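Local coordinates for protein putative xanthine dehydrogenase YAGS fad-binding subunit (Escherichia coli, PDB 5G5G) that probably oxidises aldehydes in the periplasm, serving as the molybdenum-cofactor-binding chain of a three-chain aldehyde oxidase, at residues I374-E378 and W414-N418; G76-T82 and I112-E118; H304-N310 and H333-A339. All blocks are in the same frame, centred on the assembly; numbering follows the deposited sequence.

Contact 1: residues I374-E378 and W414-N418; sequences IDPVE and WKQRN
D375 OD2 is the polar centre of this contact. W414 NE1 donates to it over 2.8 Å, with an N-H...O angle of 156°. The donor comes to the syn lone pair, and the oxygen lies close to the indole plane. The carboxylate is turned 80° against the ring, so the two flat groups meet almost at a right angle. A water donates to the same oxygen at 2.7 Å and accepts from R417 NH2, linking the acid to the arginine. The direct salt bridge from D375 OD2 to R417 NH2 is long, 3.9 Å. The oxygen stands well out of the guanidinium plane, so only the charges act there.

The other oxygen works on its own segment. D375 is the N-cap of helix 376-382. E378 N donates to D375 OD1 at 3.1 Å, along the anti lone pair, and V377 N adds a weak bond. One carboxylate thus caps a helix start and ties it to the turn after helix 401-412. The positive guanidinium and the helix start would both be expected to favour the charged form of the acid.

Carbon atoms lie over both faces of the indole. V377 CG2 sits over one face, 3.9 Å from the centroid of the five-membered ring, a CH-pi contact. On the opposite face lies R417 CD. P376 CG meets W414 CZ2 at the ring edge, 3.8 Å away. The R417 chain is extended to CD and then bends (chi3 78°), which brings its guanidinium back over W414 CZ2 and beside P376 CD. P376 and W414 also touch V435 of strand 429-441. V377 reaches L405 and W414 reaches A409, both on helix 401-412.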
# COMPACT_ATOMS: atom_id res chain seq x y z
N ILE C 374 13.97 24.43 -25.69
CA ILE C 374 15.11 23.51 -25.56
C ILE C 374 14.56 22.19 -25.10
O ILE C 374 13.75 22.15 -24.19
CB ILE C 374 16.14 24.07 -24.55
CG1 ILE C 374 16.68 25.44 -25.06
CG2 ILE C 374 17.26 23.08 -24.30
CD1 ILE C 374 17.60 26.12 -24.06
N ASP C 375 15.00 21.10 -25.73
CA ASP C 375 14.65 19.74 -25.30
C ASP C 375 14.94 19.59 -23.80
O ASP C 375 15.98 19.99 -23.32
CB ASP C 375 15.44 18.70 -26.12
CG ASP C 375 15.28 17.31 -25.59
OD1 ASP C 375 16.07 16.95 -24.70
OD2 ASP C 375 14.38 16.59 -26.05
N PRO C 376 14.01 18.98 -23.05
CA PRO C 376 14.17 18.97 -21.59
C PRO C 376 15.36 18.13 -21.08
O PRO C 376 15.87 18.40 -19.99
CB PRO C 376 12.83 18.40 -21.06
CG PRO C 376 12.21 17.79 -22.24
CD PRO C 376 12.72 18.47 -23.47
N VAL C 377 15.80 17.15 -21.86
CA VAL C 377 17.03 16.41 -21.49
C VAL C 377 18.21 17.33 -21.70
O VAL C 377 19.01 17.50 -20.81
CB VAL C 377 17.21 15.12 -22.30
CG1 VAL C 377 18.58 14.49 -22.05
CG2 VAL C 377 16.08 14.14 -22.02
N GLU C 378 18.32 17.94 -22.89
CA GLU C 378 19.41 18.87 -23.17
C GLU C 378 19.45 20.05 -22.20
O GLU C 378 20.52 20.53 -21.85
CB GLU C 378 19.32 19.41 -24.60
CG GLU C 378 19.68 18.35 -25.66
CD GLU C 378 21.09 17.75 -25.51
OE1 GLU C 378 22.06 18.40 -25.01
OE2 GLU C 378 21.24 16.58 -25.90
N TRP C 414 14.09 8.39 -26.70
CA TRP C 414 13.57 9.72 -26.44
C TRP C 414 13.40 10.57 -27.69
O TRP C 414 12.46 11.36 -27.79
CB TRP C 414 14.49 10.43 -25.45
CG TRP C 414 14.08 11.78 -25.12
CD1 TRP C 414 14.66 12.92 -25.54
CD2 TRP C 414 12.97 12.16 -24.31
NE1 TRP C 414 14.00 14.01 -25.00
CE2 TRP C 414 12.95 13.57 -24.25
CE3 TRP C 414 12.00 11.44 -23.59
CZ2 TRP C 414 11.97 14.27 -23.53
CZ3 TRP C 414 11.04 12.16 -22.86
CH2 TRP C 414 11.04 13.53 -22.84
N LYS C 415 14.31 10.42 -28.65
CA LYS C 415 14.18 11.21 -29.85
C LYS C 415 12.92 10.91 -30.68
O LYS C 415 12.54 11.70 -31.53
CB LYS C 415 15.47 11.17 -30.67
CG LYS C 415 16.59 11.90 -29.92
CD LYS C 415 17.65 12.49 -30.82
CE LYS C 415 18.70 13.24 -30.02
NZ LYS C 415 19.76 12.30 -29.54
N GLN C 416 12.23 9.83 -30.39
CA GLN C 416 11.01 9.51 -31.10
C GLN C 416 9.75 10.23 -30.50
O GLN C 416 8.66 10.17 -31.07
CB GLN C 416 10.94 7.95 -31.27
CG GLN C 416 11.87 7.40 -32.43
CD GLN C 416 13.43 7.50 -32.24
OE1 GLN C 416 14.04 6.74 -31.45
NE2 GLN C 416 14.08 8.39 -33.02
N ARG C 417 9.92 10.94 -29.37
CA ARG C 417 8.89 11.81 -28.79
C ARG C 417 8.51 12.94 -29.78
O ARG C 417 9.37 13.55 -30.41
CB ARG C 417 9.41 12.48 -27.51
CG ARG C 417 8.40 13.40 -26.82
CD ARG C 417 9.04 14.16 -25.66
NE ARG C 417 9.83 15.26 -26.22
CZ ARG C 417 9.82 16.55 -25.84
NH1 ARG C 417 9.13 17.01 -24.83
NH2 ARG C 417 10.59 17.39 -26.51
N ASN C 418 7.22 13.18 -29.89
CA ASN C 418 6.71 14.33 -30.56
C ASN C 418 6.71 15.44 -29.54
O ASN C 418 6.01 15.35 -28.53
CB ASN C 418 5.31 14.07 -31.09
CG ASN C 418 4.84 15.14 -32.06
OD1 ASN C 418 5.22 16.31 -31.95
ND2 ASN C 418 4.06 14.74 -33.05
O HOH W 1 12.89 16.82 -28.28

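Contact 2: residues G76-T82 and I112-E118; sequences GVLAVIT and IALVVAE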
# COMPACT_ATOMS: atom_id res chain seq x y z
N GLY C 76 -13.75 -12.29 28.94
CA GLY C 76 -12.35 -12.57 28.65
C GLY C 76 -11.36 -11.42 28.96
O GLY C 76 -10.16 -11.53 28.67
N VAL C 77 -11.86 -10.29 29.51
CA VAL C 77 -11.00 -9.07 29.66
C VAL C 77 -10.15 -9.24 30.93
O VAL C 77 -10.64 -9.64 31.97
CB VAL C 77 -11.84 -7.78 29.69
CG1 VAL C 77 -11.00 -6.58 30.10
CG2 VAL C 77 -12.39 -7.51 28.30
N LEU C 78 -8.87 -8.89 30.80
CA LEU C 78 -7.90 -8.92 31.86
C LEU C 78 -7.66 -7.54 32.46
O LEU C 78 -7.57 -7.43 33.68
CB LEU C 78 -6.53 -9.43 31.36
CG LEU C 78 -6.43 -10.87 30.81
CD1 LEU C 78 -4.96 -11.20 30.58
CD2 LEU C 78 -6.99 -11.80 31.84
N ALA C 79 -7.57 -6.51 31.64
CA ALA C 79 -7.32 -5.14 32.13
C ALA C 79 -7.59 -4.14 31.01
O ALA C 79 -7.69 -4.50 29.83
CB ALA C 79 -5.86 -5.01 32.55
N VAL C 80 -7.67 -2.86 31.39
CA VAL C 80 -7.70 -1.79 30.40
C VAL C 80 -6.63 -0.77 30.78
O VAL C 80 -6.66 -0.24 31.89
CB VAL C 80 -9.09 -1.07 30.36
CG1 VAL C 80 -9.11 -0.02 29.26
CG2 VAL C 80 -10.20 -2.11 30.17
N ILE C 81 -5.71 -0.52 29.86
CA ILE C 81 -4.61 0.43 30.06
C ILE C 81 -5.05 1.81 29.61
O ILE C 81 -5.60 1.93 28.52
CB ILE C 81 -3.38 0.03 29.26
CG1 ILE C 81 -3.07 -1.46 29.47
CG2 ILE C 81 -2.19 0.94 29.60
CD1 ILE C 81 -3.03 -1.94 30.88
N THR C 82 -4.75 2.83 30.42
CA THR C 82 -5.03 4.22 30.09
C THR C 82 -3.88 5.11 30.50
O THR C 82 -3.05 4.67 31.26
CB THR C 82 -6.28 4.71 30.86
OG1 THR C 82 -5.99 4.75 32.27
CG2 THR C 82 -7.44 3.78 30.64
N ILE C 112 -5.72 6.15 23.13
CA ILE C 112 -6.15 6.58 24.47
C ILE C 112 -6.36 5.46 25.46
O ILE C 112 -6.47 5.70 26.67
CB ILE C 112 -7.37 7.52 24.46
CG1 ILE C 112 -8.60 6.81 23.84
CG2 ILE C 112 -7.02 8.79 23.72
CD1 ILE C 112 -9.89 7.61 23.95
N ALA C 113 -6.46 4.23 24.97
CA ALA C 113 -6.64 3.09 25.85
C ALA C 113 -6.27 1.80 25.10
O ALA C 113 -6.16 1.79 23.85
CB ALA C 113 -8.06 3.00 26.40
N LEU C 114 -6.03 0.75 25.89
CA LEU C 114 -5.80 -0.59 25.33
C LEU C 114 -6.55 -1.60 26.17
O LEU C 114 -6.35 -1.65 27.37
CB LEU C 114 -4.31 -0.96 25.33
CG LEU C 114 -3.99 -2.34 24.69
CD1 LEU C 114 -3.74 -2.16 23.20
CD2 LEU C 114 -2.83 -3.01 25.39
N VAL C 115 -7.45 -2.37 25.55
CA VAL C 115 -8.11 -3.44 26.30
C VAL C 115 -7.33 -4.73 26.06
O VAL C 115 -7.08 -5.05 24.89
CB VAL C 115 -9.55 -3.65 25.83
CG1 VAL C 115 -10.21 -4.78 26.59
CG2 VAL C 115 -10.37 -2.38 25.99
N VAL C 116 -6.99 -5.45 27.13
CA VAL C 116 -6.23 -6.69 27.07
C VAL C 116 -7.22 -7.80 27.41
O VAL C 116 -7.92 -7.71 28.43
CB VAL C 116 -5.13 -6.67 28.16
CG1 VAL C 116 -4.31 -7.94 28.12
CG2 VAL C 116 -4.25 -5.47 27.94
N ALA C 117 -7.31 -8.80 26.55
CA ALA C 117 -8.21 -9.93 26.77
C ALA C 117 -7.58 -11.27 26.34
O ALA C 117 -6.54 -11.32 25.74
CB ALA C 117 -9.50 -9.69 26.02
N GLU C 118 -8.29 -12.35 26.65
CA GLU C 118 -7.81 -13.71 26.45
C GLU C 118 -7.73 -14.07 24.97
O GLU C 118 -6.87 -14.86 24.58
CB GLU C 118 -8.74 -14.67 27.17
CG GLU C 118 -8.59 -14.59 28.68
CD GLU C 118 -7.35 -15.27 29.20
OE1 GLU C 118 -6.59 -15.90 28.41
OE2 GLU C 118 -7.12 -15.19 30.41
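L78 N and A79 N both point at V116 O, and this double grip marks a classic beta bulge in an antiparallel strand pair of the a/b hammerhead domain. The L78 N bond is short, 2.8 Å, and nearly straight; that from A79 N is weak at 3.4 Å. Past the bulge two hydrogen-bonded pairs follow. In the first, V116 N donates to A79 O with an angle of 176°. I81 and L114 form the next, with both N-H groups used. At the other end E118 N binds G76 O.

The side chains separate onto two faces. V77, V80, V115 and A117 share one. V77 CG2 lies 3.9 Å from V115 CG1, the two valines crossing at about a right angle. V80 and V115 run side by side, with V80 CG2 and V115 CG2 4.2 Å apart. Helix 120-127 lies against this face, where A126 touches V77 and V115.

A79, I81, L114 and V116 make up the other face. Here I81 CB meets L114 CB. Helix 250-262 packs on this side: V262 touches A79, and A258 touches L114 and V116. Strand 77-82 is an outermost strand of its sheet within this chain. Strand 111-117 is bonded along its far edge to strand 49-55.

E118 closes the pair. Its carboxylate forms a salt bridge with R264 through OE1. Its chain folds back at chi2 (-76°), and this sets E118 OE2 3.7 Å from L78 CD2.

Contact 3: residues H304-N310 and H333-A339; sequences HESWSGN and HTGLRLA
Two parallel strands pair here in a mixed sheet of the molybdopterin cofactor-binding domain, from H304 beside T334 to G309 beside A339. Backbone bonds run the whole length in the alternating parallel pattern. S306, for example, accepts from R337 N at 2.8 Å through its O and gives its N-H to G335 O.

E305, W307 and R337 carry the side-chain contact on one face. H333 NE2 donates to E305 OE2 over 2.6 Å, meeting it on the anti side. H333 ND1 bonds N161 OD1, a setting that would suit a positively charged ring. E305 OE2 also lies 3.3 Å from R337 NH2. This is a salt bridge of charge alone, since the oxygen is well out of the guanidinium plane. A water joins E305 OE1 to R337 NE. The R337 chain bends at chi2 (-75°), and its NH1 returns to its own strand, donating to L336 O at 2.8 Å. NH1 also forms a salt bridge with D159.

R337 CB stands over the face of W307, 3.4 Å from the centroid of the five-membered ring, and CG follows over the ring. W307 NE1 bonds V150 O. A serine in place of W307 would probably leave the methylenes of R337 without the surface they lie on and V150 O without this donor.

On the other face a second water donates to S308 OG and R337 O, and S308 OG also bonds E317 N. H304 bonds Q287 of strand 285-293 through NE2 and S323 OG through ND1. Strand 285-293 flanks 299-310 on its far side, while the short strand 160-162 borders 331-340.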
# COMPACT_ATOMS: atom_id res chain seq x y z
N HIS C 304 13.09 28.71 -4.62
CA HIS C 304 12.15 27.62 -4.28
C HIS C 304 11.75 27.82 -2.82
O HIS C 304 12.61 27.83 -1.92
CB HIS C 304 12.82 26.29 -4.49
CG HIS C 304 11.91 25.10 -4.42
ND1 HIS C 304 12.33 23.85 -4.80
CD2 HIS C 304 10.63 24.97 -4.02
CE1 HIS C 304 11.34 22.99 -4.65
NE2 HIS C 304 10.30 23.64 -4.16
N GLU C 305 10.47 28.06 -2.60
CA GLU C 305 9.94 28.13 -1.22
C GLU C 305 8.90 27.03 -1.07
O GLU C 305 8.19 26.73 -2.01
CB GLU C 305 9.35 29.49 -0.92
CG GLU C 305 10.39 30.59 -0.94
CD GLU C 305 9.87 31.94 -0.51
OE1 GLU C 305 8.67 32.21 -0.63
OE2 GLU C 305 10.71 32.75 -0.03
N SER C 306 8.87 26.41 0.09
CA SER C 306 7.90 25.36 0.38
C SER C 306 7.26 25.54 1.74
O SER C 306 7.94 25.86 2.73
CB SER C 306 8.57 24.00 0.31
OG SER C 306 7.60 22.96 0.40
N TRP C 307 5.95 25.38 1.75
CA TRP C 307 5.14 25.38 2.98
C TRP C 307 4.68 23.95 3.26
O TRP C 307 4.25 23.23 2.37
CB TRP C 307 3.90 26.25 2.77
CG TRP C 307 4.11 27.70 2.92
CD1 TRP C 307 3.78 28.46 3.98
CD2 TRP C 307 4.65 28.60 1.92
NE1 TRP C 307 4.14 29.80 3.73
CE2 TRP C 307 4.65 29.89 2.47
CE3 TRP C 307 5.16 28.41 0.63
CZ2 TRP C 307 5.16 31.02 1.75
CZ3 TRP C 307 5.68 29.51 -0.07
CH2 TRP C 307 5.68 30.77 0.49
N SER C 308 4.76 23.56 4.52
CA SER C 308 4.17 22.31 5.01
C SER C 308 3.74 22.61 6.45
O SER C 308 4.12 23.65 7.01
CB SER C 308 5.17 21.12 4.98
OG SER C 308 6.21 21.28 5.98
N GLY C 309 2.98 21.71 7.02
CA GLY C 309 2.50 21.89 8.37
C GLY C 309 2.72 20.68 9.26
O GLY C 309 2.94 19.56 8.78
N ASN C 310 2.70 20.92 10.56
CA ASN C 310 2.81 19.82 11.50
C ASN C 310 2.33 20.24 12.87
O ASN C 310 2.05 21.44 13.13
CB ASN C 310 4.30 19.34 11.59
CG ASN C 310 4.42 17.86 11.72
OD1 ASN C 310 3.54 17.21 12.32
ND2 ASN C 310 5.49 17.29 11.19
N HIS C 333 17.70 31.39 -4.11
CA HIS C 333 17.04 31.55 -2.83
C HIS C 333 16.23 30.29 -2.53
O HIS C 333 15.48 29.77 -3.39
CB HIS C 333 16.19 32.82 -2.83
CG HIS C 333 15.12 32.83 -1.79
ND1 HIS C 333 15.35 33.25 -0.51
CD2 HIS C 333 13.82 32.46 -1.84
CE1 HIS C 333 14.24 33.14 0.21
NE2 HIS C 333 13.30 32.62 -0.57
N THR C 334 16.39 29.76 -1.31
CA THR C 334 15.56 28.65 -0.88
C THR C 334 15.09 28.91 0.51
O THR C 334 15.77 29.56 1.30
CB THR C 334 16.28 27.28 -0.94
OG1 THR C 334 17.60 27.40 -0.41
CG2 THR C 334 16.45 26.79 -2.31
N GLY C 335 13.89 28.45 0.82
CA GLY C 335 13.33 28.66 2.13
C GLY C 335 12.20 27.74 2.46
O GLY C 335 11.39 27.39 1.60
N LEU C 336 12.15 27.34 3.73
CA LEU C 336 11.03 26.56 4.26
C LEU C 336 10.12 27.42 5.11
O LEU C 336 10.57 28.35 5.81
CB LEU C 336 11.50 25.35 5.10
CG LEU C 336 12.31 24.28 4.37
CD1 LEU C 336 12.78 23.23 5.37
CD2 LEU C 336 11.49 23.68 3.23
N ARG C 337 8.83 27.09 5.08
CA ARG C 337 7.83 27.75 5.90
C ARG C 337 7.00 26.66 6.58
O ARG C 337 6.45 25.78 5.90
CB ARG C 337 6.98 28.64 5.04
CG ARG C 337 7.78 29.69 4.19
CD ARG C 337 8.25 30.78 5.04
NE ARG C 337 8.99 31.77 4.23
CZ ARG C 337 10.30 31.74 3.96
NH1 ARG C 337 11.07 30.81 4.48
NH2 ARG C 337 10.85 32.75 3.25
N LEU C 338 6.92 26.72 7.91
CA LEU C 338 6.30 25.66 8.68
C LEU C 338 5.05 26.17 9.40
O LEU C 338 5.16 26.98 10.33
CB LEU C 338 7.33 25.09 9.68
CG LEU C 338 6.81 23.92 10.52
CD1 LEU C 338 6.32 22.75 9.71
CD2 LEU C 338 7.92 23.54 11.46
N ALA C 339 3.88 25.72 8.96
CA ALA C 339 2.62 26.04 9.65
C ALA C 339 2.39 25.07 10.78
O ALA C 339 2.95 23.96 10.79
CB ALA C 339 1.45 25.97 8.69
O HOH W 2 7.77 33.62 1.96
O HOH W 3 7.94 23.47 5.54

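In the fold
The three contacts follow one another in series along the chain; none nests in or crosses another. Contact 2 comes first and closes the loop 83-111 within the hammerhead domain. Contact 3 follows, its strands joined by the helix-free link 311-332 in the first molybdopterin cofactor-binding domain. Contact 1 comes last and closes a partly helical loop that contains C395, oxidised to a sulfinic acid. It joins the first cofactor-binding domain to the second. Contacts 1 and 2 lie on opposite sides of the chain's centre, their own centres 62 Å apart. Contact 3 is 32 Å from contact 1 and 42 Å from contact 2, centre to centre.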